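Local coordinates for protein Adp-heptose LPS heptosyltransferase II (Escherichia coli, PDB 1PSW) that transfers the second heptose from ADP-L-glycero-D-manno-heptose onto the heptosyl-Kdo2-lipid A module during synthesis of the lipopolysaccharide core, at residues L205-Y214 against P332-L343. Sequence-based numbering, arbitrary orientation.
Sequences LAKQLIDEGY and PQRVLEELNALL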
loop_
_atom_site.group_PDB
_atom_site.type_symbol
_atom_site.label_atom_id
_atom_site.label_comp_id
_atom_site.label_asym_id
_atom_site.label_seq_id
_atom_site.Cartn_x
_atom_site.Cartn_y
_atom_site.Cartn_z
ATOM N N LEU A 205 -4.021 -22.980 6.542
ATOM C CA LEU A 205 -5.131 -22.049 6.745
ATOM C C LEU A 205 -6.124 -22.142 5.591
ATOM O O LEU A 205 -7.335 -22.042 5.789
ATOM C CB LEU A 205 -4.622 -20.603 6.869
ATOM C CG LEU A 205 -5.713 -19.539 7.107
ATOM C CD1 LEU A 205 -6.512 -19.887 8.356
ATOM C CD2 LEU A 205 -5.090 -18.160 7.253
ATOM N N ALA A 206 -5.609 -22.320 4.379
ATOM C CA ALA A 206 -6.477 -22.426 3.212
ATOM C C ALA A 206 -7.345 -23.687 3.313
ATOM O O ALA A 206 -8.542 -23.656 3.004
ATOM C CB ALA A 206 -5.641 -22.456 1.930
ATOM N N LYS A 207 -6.749 -24.794 3.749
ATOM C CA LYS A 207 -7.496 -26.044 3.887
ATOM C C LYS A 207 -8.645 -25.852 4.865
ATOM O O LYS A 207 -9.765 -26.315 4.634
ATOM C CB LYS A 207 -6.593 -27.168 4.408
ATOM C CG LYS A 207 -5.464 -27.529 3.482
ATOM C CD LYS A 207 -4.601 -28.625 4.079
ATOM C CE LYS A 207 -3.437 -28.932 3.163
ATOM N NZ LYS A 207 -2.464 -29.882 3.762
ATOM N N GLN A 208 -8.355 -25.174 5.968
ATOM C CA GLN A 208 -9.357 -24.916 6.996
ATOM C C GLN A 208 -10.485 -24.024 6.476
ATOM O O GLN A 208 -11.657 -24.253 6.783
ATOM C CB GLN A 208 -8.702 -24.237 8.198
ATOM C CG GLN A 208 -7.625 -25.045 8.885
ATOM C CD GLN A 208 -8.183 -26.151 9.750
ATOM O OE1 GLN A 208 -8.604 -27.200 9.254
ATOM N NE2 GLN A 208 -8.217 -25.912 11.056
ATOM N N LEU A 209 -10.122 -22.998 5.710
ATOM C CA LEU A 209 -11.107 -22.064 5.164
ATOM C C LEU A 209 -11.980 -22.704 4.087
ATOM O O LEU A 209 -13.192 -22.488 4.043
ATOM C CB LEU A 209 -10.409 -20.815 4.606
ATOM C CG LEU A 209 -9.847 -19.849 5.658
ATOM C CD1 LEU A 209 -9.003 -18.756 4.999
ATOM C CD2 LEU A 209 -11.000 -19.242 6.435
ATOM N N ILE A 210 -11.359 -23.488 3.216
ATOM C CA ILE A 210 -12.092 -24.167 2.159
ATOM C C ILE A 210 -13.071 -25.142 2.803
ATOM O O ILE A 210 -14.178 -25.364 2.306
ATOM C CB ILE A 210 -11.123 -24.916 1.236
ATOM C CG1 ILE A 210 -10.299 -23.890 0.449
ATOM C CG2 ILE A 210 -11.886 -25.859 0.313
ATOM C CD1 ILE A 210 -9.150 -24.474 -0.326
ATOM N N ASP A 211 -12.666 -25.714 3.930
ATOM C CA ASP A 211 -13.529 -26.648 4.626
ATOM C C ASP A 211 -14.708 -25.913 5.268
ATOM O O ASP A 211 -15.749 -26.520 5.519
ATOM C CB ASP A 211 -12.740 -27.415 5.686
ATOM C CG ASP A 211 -13.584 -28.456 6.391
ATOM O OD1 ASP A 211 -14.127 -29.349 5.703
ATOM O OD2 ASP A 211 -13.706 -28.383 7.633
ATOM N N GLU A 212 -14.545 -24.615 5.527
ATOM C CA GLU A 212 -15.615 -23.809 6.117
ATOM C C GLU A 212 -16.567 -23.253 5.061
ATOM O O GLU A 212 -17.529 -22.560 5.390
ATOM C CB GLU A 212 -15.052 -22.633 6.919
ATOM C CG GLU A 212 -14.339 -23.013 8.193
ATOM C CD GLU A 212 -13.955 -21.804 9.030
ATOM O OE1 GLU A 212 -14.173 -20.656 8.585
ATOM O OE2 GLU A 212 -13.432 -21.999 10.146
ATOM N N GLY A 213 -16.288 -23.525 3.791
ATOM C CA GLY A 213 -17.159 -23.039 2.733
ATOM C C GLY A 213 -16.647 -21.826 1.970
ATOM O O GLY A 213 -17.380 -21.247 1.172
ATOM N N TYR A 214 -15.396 -21.443 2.205
ATOM C CA TYR A 214 -14.797 -20.303 1.520
ATOM C C TYR A 214 -13.891 -20.771 0.383
ATOM O O TYR A 214 -13.590 -21.959 0.263
ATOM C CB TYR A 214 -13.955 -19.477 2.510
ATOM C CG TYR A 214 -14.754 -18.729 3.554
ATOM C CD1 TYR A 214 -15.309 -17.478 3.269
ATOM C CD2 TYR A 214 -14.975 -19.277 4.822
ATOM C CE1 TYR A 214 -16.067 -16.794 4.218
ATOM C CE2 TYR A 214 -15.732 -18.598 5.778
ATOM C CZ TYR A 214 -16.274 -17.362 5.467
ATOM O OH TYR A 214 -17.032 -16.689 6.395
ATOM N N PRO A 332 -1.782 -21.612 12.359
ATOM C CA PRO A 332 -2.921 -21.359 11.476
ATOM C C PRO A 332 -4.212 -21.300 12.293
ATOM O O PRO A 332 -5.149 -20.591 11.933
ATOM C CB PRO A 332 -2.894 -22.558 10.536
ATOM C CG PRO A 332 -1.428 -22.830 10.414
ATOM C CD PRO A 332 -0.971 -22.731 11.847
ATOM N N GLN A 333 -4.256 -22.049 13.395
ATOM C CA GLN A 333 -5.443 -22.062 14.249
ATOM C C GLN A 333 -5.647 -20.711 14.930
ATOM O O GLN A 333 -6.773 -20.241 15.052
ATOM C CB GLN A 333 -5.339 -23.167 15.303
ATOM C CG GLN A 333 -6.612 -23.348 16.121
ATOM C CD GLN A 333 -7.838 -23.596 15.249
ATOM O OE1 GLN A 333 -7.874 -24.536 14.449
ATOM N NE2 GLN A 333 -8.851 -22.751 15.405
ATOM N N ARG A 334 -4.562 -20.082 15.373
ATOM C CA ARG A 334 -4.670 -18.776 16.018
ATOM C C ARG A 334 -5.229 -17.768 15.012
ATOM O O ARG A 334 -6.146 -17.004 15.321
ATOM C CB ARG A 334 -3.298 -18.304 16.519
ATOM C CG ARG A 334 -3.292 -16.906 17.124
ATOM C CD ARG A 334 -1.866 -16.445 17.408
ATOM N NE ARG A 334 -1.226 -17.206 18.484
ATOM C CZ ARG A 334 -1.264 -16.869 19.770
ATOM N NH1 ARG A 334 -1.913 -15.776 20.151
ATOM N NH2 ARG A 334 -0.652 -17.621 20.675
ATOM N N VAL A 335 -4.675 -17.784 13.802
ATOM C CA VAL A 335 -5.100 -16.884 12.735
ATOM C C VAL A 335 -6.544 -17.159 12.317
ATOM O O VAL A 335 -7.338 -16.234 12.119
ATOM C CB VAL A 335 -4.165 -17.014 11.500
ATOM C CG1 VAL A 335 -4.642 -16.105 10.365
ATOM C CG2 VAL A 335 -2.740 -16.639 11.897
ATOM N N LEU A 336 -6.887 -18.435 12.192
ATOM C CA LEU A 336 -8.240 -18.819 11.800
ATOM C C LEU A 336 -9.278 -18.287 12.788
ATOM O O LEU A 336 -10.343 -17.814 12.392
ATOM C CB LEU A 336 -8.352 -20.342 11.705
ATOM C CG LEU A 336 -9.736 -20.895 11.372
ATOM C CD1 LEU A 336 -10.183 -20.400 10.000
ATOM C CD2 LEU A 336 -9.690 -22.416 11.406
ATOM N N GLU A 337 -8.962 -18.376 14.075
ATOM C CA GLU A 337 -9.861 -17.899 15.121
ATOM C C GLU A 337 -10.085 -16.397 15.031
ATOM O O GLU A 337 -11.203 -15.915 15.208
ATOM C CB GLU A 337 -9.299 -18.251 16.495
ATOM C CG GLU A 337 -9.601 -19.673 16.933
ATOM C CD GLU A 337 -8.919 -20.043 18.236
ATOM O OE1 GLU A 337 -8.904 -19.197 19.159
ATOM O OE2 GLU A 337 -8.416 -21.184 18.345
ATOM N N GLU A 338 -9.013 -15.658 14.774
ATOM C CA GLU A 338 -9.105 -14.207 14.650
ATOM C C GLU A 338 -9.904 -13.853 13.394
ATOM O O GLU A 338 -10.696 -12.907 13.387
ATOM C CB GLU A 338 -7.708 -13.595 14.547
ATOM C CG GLU A 338 -7.709 -12.083 14.443
ATOM C CD GLU A 338 -8.015 -11.410 15.766
ATOM O OE1 GLU A 338 -7.221 -11.593 16.715
ATOM O OE2 GLU A 338 -9.048 -10.710 15.859
ATOM N N LEU A 339 -9.684 -14.625 12.335
ATOM C CA LEU A 339 -10.359 -14.404 11.066
ATOM C C LEU A 339 -11.864 -14.675 11.166
ATOM O O LEU A 339 -12.668 -13.835 10.771
ATOM C CB LEU A 339 -9.722 -15.281 9.982
ATOM C CG LEU A 339 -10.008 -14.938 8.519
ATOM C CD1 LEU A 339 -9.490 -13.539 8.202
ATOM C CD2 LEU A 339 -9.327 -15.963 7.611
ATOM N N ASN A 340 -12.255 -15.828 11.700
ATOM C CA ASN A 340 -13.680 -16.132 11.813
ATOM C C ASN A 340 -14.430 -15.077 12.628
ATOM O O ASN A 340 -15.605 -14.806 12.377
ATOM C CB ASN A 340 -13.905 -17.515 12.437
ATOM C CG ASN A 340 -13.528 -18.643 11.502
ATOM O OD1 ASN A 340 -13.777 -18.578 10.301
ATOM N ND2 ASN A 340 -12.932 -19.694 12.051
ATOM N N ALA A 341 -13.749 -14.473 13.598
ATOM C CA ALA A 341 -14.375 -13.451 14.438
ATOM C C ALA A 341 -14.721 -12.211 13.623
ATOM O O ALA A 341 -15.829 -11.681 13.716
ATOM C CB ALA A 341 -13.450 -13.075 15.588
ATOM N N LEU A 342 -13.763 -11.748 12.826
ATOM C CA LEU A 342 -13.972 -10.571 11.988
ATOM C C LEU A 342 -14.981 -10.874 10.885
ATOM O O LEU A 342 -15.731 -9.996 10.464
ATOM C CB LEU A 342 -12.647 -10.122 11.359
ATOM C CG LEU A 342 -11.553 -9.570 12.288
ATOM C CD1 LEU A 342 -10.273 -9.348 11.482
ATOM C CD2 LEU A 342 -12.014 -8.259 12.925
ATOM N N LEU A 343 -14.993 -12.117 10.411
ATOM C CA LEU A 343 -15.934 -12.499 9.368
ATOM C C LEU A 343 -17.349 -12.467 9.932
ATOM O O LEU A 343 -18.289 -12.082 9.237
ATOM C CB LEU A 343 -15.601 -13.893 8.829
ATOM C CG LEU A 343 -14.397 -13.952 7.875
ATOM C CD1 LEU A 343 -13.951 -15.391 7.682
ATOM C CD2 LEU A 343 -14.770 -13.328 6.543
#
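L205, L209, L336 and L339 interlock between two helices lying side by side on the C-terminal Rossmann-like domain of this GT-B glycosyltransferase. Helices 199-211 and 332-347 both pack on its parallel sheet, where L205 and L209 also meet F185 of strand 182-186 and L339 meets V266 of strand 264-268. The axes of helix segments 205-211 and 332-343 approach to 10.1 Å, at 40° to each other, and the helices diverge from the L205–P332 end. Apolar contacts fill the narrow end. With its CG anti to the backbone N (chi1 -179°), L205 forks over helix 332-343: CD1 rests on L336 CB (3.8 Å) and CD2 on V335 CG1. L209 and L336 run antiparallel past one another, L209 CD2 lying 3.8 Å from L336 CD1, while L209 CD1 meets L339 CD2. L336 CD2 lies against Q208 CB (3.8 Å), the two side chains crossing at about a right angle. At the wider end, Y214 OH comes to 3.6 Å from L343 CD1, which approaches the ring obliquely. The hydrogen bond between the segments joins the extended E212 chain to N340: N340 ND2 donates to the syn lone pair of E212 OE2 (3.0 Å, 144°). Replacing E212 by alanine removes the carboxylate and is likely to leave the N340 amide without this acceptor. Helix 199-211 ends in a Schellman motif, with Y214 N bonded to L209 O and G213 N to I210 O, G213 taking positive phi. L209 O also accepts from E212 N, on the face of its plane opposite Y214 N, and lies at the edge of the Y214 ring, in the ring plane.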